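Local coordinates for lipoprotein (Mycoplasma mycoides subsp. capri, PDB 7ADK) that is a lipoprotein with a DUF31 domain of the PA peptidase clan that probably acts as a protease, like related mycoplasma immunoglobulin-cleaving proteins, at residues E290-S295 / D457-F462; K453-G458 / K498-V503. All coordinates share one frame; numbering follows the deposited sequence.

Interaction 1 (E290-S295 / D457-F462); sequences EEYKTS and DGMVSF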
loop_
_atom_site.group_PDB
_atom_site.type_symbol
_atom_site.label_atom_id
_atom_site.label_comp_id
_atom_site.label_asym_id
_atom_site.label_seq_id
_atom_site.Cartn_x
_atom_site.Cartn_y
_atom_site.Cartn_z
ATOM N N GLU B 290 17.432 -3.149 -8.409
ATOM C CA GLU B 290 18.824 -3.242 -7.951
ATOM C C GLU B 290 19.222 -2.082 -7.051
ATOM O O GLU B 290 18.731 -0.960 -7.205
ATOM C CB GLU B 290 19.787 -3.447 -9.133
ATOM C CG GLU B 290 19.717 -2.303 -10.158
ATOM C CD GLU B 290 21.032 -2.029 -10.899
ATOM O OE1 GLU B 290 22.013 -2.797 -10.736
ATOM O OE2 GLU B 290 21.084 -1.012 -11.632
ATOM N N GLU B 291 20.138 -2.370 -6.126
ATOM C CA GLU B 291 20.692 -1.450 -5.140
ATOM C C GLU B 291 22.223 -1.525 -5.152
ATOM O O GLU B 291 22.792 -2.616 -5.146
ATOM C CB GLU B 291 20.174 -1.767 -3.724
ATOM C CG GLU B 291 18.645 -1.720 -3.511
ATOM C CD GLU B 291 17.984 -3.110 -3.340
ATOM O OE1 GLU B 291 18.116 -3.976 -4.227
ATOM O OE2 GLU B 291 17.304 -3.337 -2.308
ATOM N N TYR B 292 22.893 -0.375 -5.100
ATOM C CA TYR B 292 24.323 -0.254 -4.826
ATOM C C TYR B 292 24.535 0.587 -3.565
ATOM O O TYR B 292 24.120 1.741 -3.545
ATOM C CB TYR B 292 25.034 0.414 -6.004
ATOM C CG TYR B 292 24.942 -0.326 -7.314
ATOM C CD1 TYR B 292 25.581 -1.563 -7.432
ATOM C CD2 TYR B 292 24.204 0.199 -8.394
ATOM C CE1 TYR B 292 25.538 -2.282 -8.627
ATOM C CE2 TYR B 292 24.120 -0.552 -9.587
ATOM C CZ TYR B 292 24.782 -1.786 -9.704
ATOM O OH TYR B 292 24.636 -2.548 -10.808
ATOM N N LYS B 293 25.169 0.038 -2.529
ATOM C CA LYS B 293 25.332 0.722 -1.243
ATOM C C LYS B 293 26.777 1.184 -1.057
ATOM O O LYS B 293 27.708 0.399 -1.213
ATOM C CB LYS B 293 24.808 -0.196 -0.126
ATOM C CG LYS B 293 24.066 0.611 0.947
ATOM C CD LYS B 293 23.519 -0.275 2.079
ATOM C CE LYS B 293 22.560 0.517 2.989
ATOM N NZ LYS B 293 22.358 -0.140 4.308
ATOM N N THR B 294 26.982 2.464 -0.766
ATOM C CA THR B 294 28.304 3.130 -0.762
ATOM C C THR B 294 28.898 3.371 0.628
ATOM O O THR B 294 30.083 3.669 0.732
ATOM C CB THR B 294 28.225 4.477 -1.499
ATOM O OG1 THR B 294 27.153 5.217 -0.987
ATOM C CG2 THR B 294 28.030 4.299 -2.988
ATOM N N SER B 295 28.123 3.218 1.705
ATOM C CA SER B 295 28.539 3.524 3.093
ATOM C C SER B 295 28.962 4.978 3.363
ATOM O O SER B 295 29.868 5.227 4.154
ATOM C CB SER B 295 29.567 2.522 3.630
ATOM O OG SER B 295 29.703 2.616 5.030
ATOM N N ASP B 457 34.001 2.603 -6.467
ATOM C CA ASP B 457 34.993 1.715 -5.828
ATOM C C ASP B 457 34.808 1.538 -4.309
ATOM O O ASP B 457 35.195 0.509 -3.753
ATOM C CB ASP B 457 36.432 2.164 -6.123
ATOM C CG ASP B 457 36.787 2.218 -7.611
ATOM O OD1 ASP B 457 36.227 3.065 -8.340
ATOM O OD2 ASP B 457 37.683 1.452 -8.034
ATOM N N GLY B 458 34.187 2.489 -3.613
ATOM C CA GLY B 458 33.925 2.410 -2.174
ATOM C C GLY B 458 32.726 1.542 -1.772
ATOM O O GLY B 458 32.280 1.602 -0.632
ATOM N N MET B 459 32.150 0.766 -2.693
ATOM C CA MET B 459 30.873 0.069 -2.506
ATOM C C MET B 459 30.948 -1.090 -1.501
ATOM O O MET B 459 31.850 -1.923 -1.570
ATOM C CB MET B 459 30.374 -0.395 -3.872
ATOM C CG MET B 459 28.948 -0.913 -3.854
ATOM S SD MET B 459 28.522 -1.897 -5.297
ATOM C CE MET B 459 28.828 -0.740 -6.607
ATOM N N VAL B 460 29.981 -1.174 -0.585
ATOM C CA VAL B 460 29.924 -2.189 0.480
ATOM C C VAL B 460 29.005 -3.364 0.161
ATOM O O VAL B 460 29.250 -4.461 0.645
ATOM C CB VAL B 460 29.572 -1.581 1.847
ATOM C CG1 VAL B 460 30.675 -0.640 2.302
ATOM C CG2 VAL B 460 28.236 -0.864 1.914
ATOM N N SER B 461 27.971 -3.166 -0.654
ATOM C CA SER B 461 27.093 -4.249 -1.119
ATOM C C SER B 461 26.337 -3.917 -2.407
ATOM O O SER B 461 26.137 -2.759 -2.751
ATOM C CB SER B 461 26.116 -4.705 -0.027
ATOM O OG SER B 461 25.241 -3.644 0.302
ATOM N N PHE B 462 25.949 -4.966 -3.123
ATOM C CA PHE B 462 25.200 -4.981 -4.381
ATOM C C PHE B 462 24.061 -5.968 -4.218
ATOM O O PHE B 462 24.261 -7.032 -3.651
ATOM C CB PHE B 462 26.171 -5.365 -5.511
ATOM C CG PHE B 462 25.558 -6.022 -6.732
ATOM C CD1 PHE B 462 24.614 -5.327 -7.491
ATOM C CD2 PHE B 462 25.934 -7.341 -7.089
ATOM C CE1 PHE B 462 24.047 -5.939 -8.620
ATOM C CE2 PHE B 462 25.398 -7.938 -8.250
ATOM C CZ PHE B 462 24.460 -7.230 -9.011
#
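Two backbone hydrogen bonds centred on K293 join E290-S295 to the antiparallel D457-F462. K293 N lies 3.0 Å from S461 O, its N-H almost straight (174°), and the K293 carbonyl takes the N-H of V460, with V460 N 2.8 Å from K293 O; both donors lie in the plane of the carbonyl they approach. K293 and S461 thus form a hydrogen-bonded pair, followed by Y292 and F462 as a non-hydrogen-bonded pair. There the side chains run side by side, the rings near parallel (14°) but slid so far apart that they barely overlap, with Y292 CE1 against F462 CD1 at 3.4 Å. M459, its CG anti to the backbone N and its chain bent at the last torsion, swings its methyl end across to the same tyrosine: CE makes an apolar contact 3.4 Å from Y292 CD1, and SD, 4.9 Å from the Y292 ring centroid, an oblique Met-aromatic one. At the loop end V460 CG1 packs on S295 CB (3.6 Å). Behind this first shell, a weak hydrogen bond from Y292 OH to E290 OE1 helps set the phenol, while K293, extended beyond CG, carries NZ off to Q419. Strand 289-293 is flanked by strand 461-467 and, along its other edge, by strand 421-433, which bonds E290 and Y292; V543 and V545 of strand 541-546 and V503 of strand 503-507 cover the two rings.

Interaction 2 (K453-G458 / K498-V503); sequences KGIKDG and KLEDAV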
loop_
_atom_site.group_PDB
_atom_site.type_symbol
_atom_site.label_atom_id
_atom_site.label_comp_id
_atom_site.label_asym_id
_atom_site.label_seq_id
_atom_site.Cartn_x
_atom_site.Cartn_y
_atom_site.Cartn_z
ATOM N N LYS B 453 26.205 4.683 -12.930
ATOM C CA LYS B 453 27.224 5.464 -12.202
ATOM C C LYS B 453 27.211 5.283 -10.675
ATOM O O LYS B 453 28.141 5.721 -10.013
ATOM C CB LYS B 453 27.265 6.934 -12.654
ATOM C CG LYS B 453 26.281 7.928 -12.020
ATOM C CD LYS B 453 26.653 9.368 -12.423
ATOM C CE LYS B 453 25.819 10.440 -11.708
ATOM N NZ LYS B 453 26.388 11.800 -11.862
ATOM N N GLY B 454 26.213 4.602 -10.116
ATOM C CA GLY B 454 26.227 4.153 -8.730
ATOM C C GLY B 454 27.245 3.049 -8.453
ATOM O O GLY B 454 27.578 2.793 -7.299
ATOM N N ILE B 455 27.776 2.394 -9.489
ATOM C CA ILE B 455 28.903 1.472 -9.369
ATOM C C ILE B 455 30.184 2.284 -9.109
ATOM O O ILE B 455 30.787 2.817 -10.035
ATOM C CB ILE B 455 29.008 0.523 -10.588
ATOM C CG1 ILE B 455 27.708 -0.256 -10.872
ATOM C CG2 ILE B 455 30.131 -0.488 -10.376
ATOM C CD1 ILE B 455 27.701 -0.999 -12.189
ATOM N N LYS B 456 30.587 2.397 -7.839
ATOM C CA LYS B 456 31.747 3.142 -7.313
ATOM C C LYS B 456 32.729 2.225 -6.580
ATOM O O LYS B 456 32.330 1.170 -6.082
ATOM C CB LYS B 456 31.280 4.246 -6.356
ATOM C CG LYS B 456 30.355 5.296 -6.980
ATOM C CD LYS B 456 30.150 6.433 -5.988
ATOM C CE LYS B 456 29.255 7.532 -6.530
ATOM N NZ LYS B 456 29.154 8.668 -5.650
ATOM N N ASP B 457 34.001 2.603 -6.467
ATOM C CA ASP B 457 34.993 1.715 -5.828
ATOM C C ASP B 457 34.808 1.538 -4.309
ATOM O O ASP B 457 35.195 0.509 -3.753
ATOM C CB ASP B 457 36.432 2.164 -6.123
ATOM C CG ASP B 457 36.787 2.218 -7.611
ATOM O OD1 ASP B 457 36.227 3.065 -8.340
ATOM O OD2 ASP B 457 37.683 1.452 -8.034
ATOM N N GLY B 458 34.187 2.489 -3.613
ATOM C CA GLY B 458 33.925 2.410 -2.174
ATOM C C GLY B 458 32.726 1.542 -1.772
ATOM O O GLY B 458 32.280 1.602 -0.632
ATOM N N LYS B 498 37.316 -6.287 -4.072
ATOM C CA LYS B 498 36.471 -5.128 -4.399
ATOM C C LYS B 498 35.234 -5.566 -5.185
ATOM O O LYS B 498 35.290 -6.487 -5.991
ATOM C CB LYS B 498 37.300 -4.069 -5.144
ATOM C CG LYS B 498 38.543 -3.544 -4.398
ATOM C CD LYS B 498 38.272 -2.806 -3.082
ATOM C CE LYS B 498 37.495 -1.507 -3.299
ATOM N NZ LYS B 498 37.201 -0.796 -2.046
ATOM N N LEU B 499 34.099 -4.909 -4.976
ATOM C CA LEU B 499 32.842 -5.292 -5.625
ATOM C C LEU B 499 32.824 -4.963 -7.133
ATOM O O LEU B 499 32.240 -5.710 -7.917
ATOM C CB LEU B 499 31.689 -4.691 -4.797
ATOM C CG LEU B 499 30.367 -5.474 -4.750
ATOM C CD1 LEU B 499 30.507 -6.978 -4.523
ATOM C CD2 LEU B 499 29.557 -4.977 -3.562
ATOM N N GLU B 500 33.593 -3.954 -7.569
ATOM C CA GLU B 500 33.905 -3.721 -8.988
ATOM C C GLU B 500 34.757 -4.800 -9.675
ATOM O O GLU B 500 34.779 -4.861 -10.902
ATOM C CB GLU B 500 34.563 -2.354 -9.251
ATOM C CG GLU B 500 33.580 -1.179 -9.315
ATOM C CD GLU B 500 34.181 0.022 -10.067
ATOM O OE1 GLU B 500 35.385 0.280 -9.964
ATOM O OE2 GLU B 500 33.495 0.661 -10.877
ATOM N N ASP B 501 35.436 -5.692 -8.956
ATOM C CA ASP B 501 36.121 -6.815 -9.607
ATOM C C ASP B 501 35.142 -7.826 -10.232
ATOM O O ASP B 501 35.551 -8.627 -11.069
ATOM C CB ASP B 501 37.060 -7.527 -8.627
ATOM C CG ASP B 501 38.107 -6.632 -7.965
ATOM O OD1 ASP B 501 38.497 -5.608 -8.563
ATOM O OD2 ASP B 501 38.578 -6.983 -6.859
ATOM N N ALA B 502 33.863 -7.799 -9.843
ATOM C CA ALA B 502 32.832 -8.753 -10.252
ATOM C C ALA B 502 31.610 -8.116 -10.955
ATOM O O ALA B 502 30.906 -8.799 -11.699
ATOM C CB ALA B 502 32.428 -9.524 -9.001
ATOM N N VAL B 503 31.330 -6.831 -10.701
ATOM C CA VAL B 503 30.244 -6.045 -11.319
ATOM C C VAL B 503 30.801 -4.798 -12.006
ATOM O O VAL B 503 31.419 -3.965 -11.352
ATOM C CB VAL B 503 29.179 -5.657 -10.281
ATOM C CG1 VAL B 503 28.072 -4.800 -10.872
ATOM C CG2 VAL B 503 28.524 -6.888 -9.688
#
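E500 reaches from a 3-10 turn toward the loop K453-G458 and makes the largest share of this contact. Its CB points at the loop, and the chain runs extended beyond CG, crossing I455 obliquely. The first atom to touch is CG, 3.7 Å from the branch methyl CG2 of I455. E500 CD is flanked by I455 CG2 and D457 OD1, both at 4.1 Å. At the tip the oxygens part: OE2 lies beside the same methyl, 3.6 Å from I455 CG2, and forms a salt bridge with K732, whereas OE1 comes within 3.2 Å of D457 OD2. The latter are two acceptors, their carboxylate planes 66° apart, and the like charges would be expected to raise the proton affinity of one acid unless K732 offsets it. K498 touches the loop at another point: bent at its second and third torsions, it brings NZ into a weak hydrogen bond with D457 O (2.9 Å), well away from the carboxylate pair. Deeper in, I455 CD1 meets V503 CG1 at 4.0 Å, the side chains crossing at about a right angle. D501 OD2, accepting from K498 N above the carboxylate plane, helps hold the turn together with its main-chain bonds. A loop from helix 449-452 into strand 461-467 thus meets one from strand 486-493 through a 3-10 turn into strand 503-507, consistent with the beta-barrel architecture of PA-clan peptidases.

Interactions 1 and 2 follow one another along the chain and share D457 and G458, so the loop that meets the 3-10 turn runs on into the strand paired with 289-293. Interaction 1 is partly buried and relies on main-chain pairing, with aromatic and methionine packing on one face of the sheet. Interaction 2 lies at the surface and brings charged side chains together on its outer side, with I455 and V503 packed on the inner side, one weak side-chain-to-carbonyl bond and no strand pairing. Apolar side chains merge the two: Y292 CZ rests on I455 CG1 at 3.5 Å, F462 CE2 on V503 CG2 at 3.6 Å, and L499 CD2 against the backbone of S461 and F462. The sheet's apolar layer therefore extends beneath the charged loops.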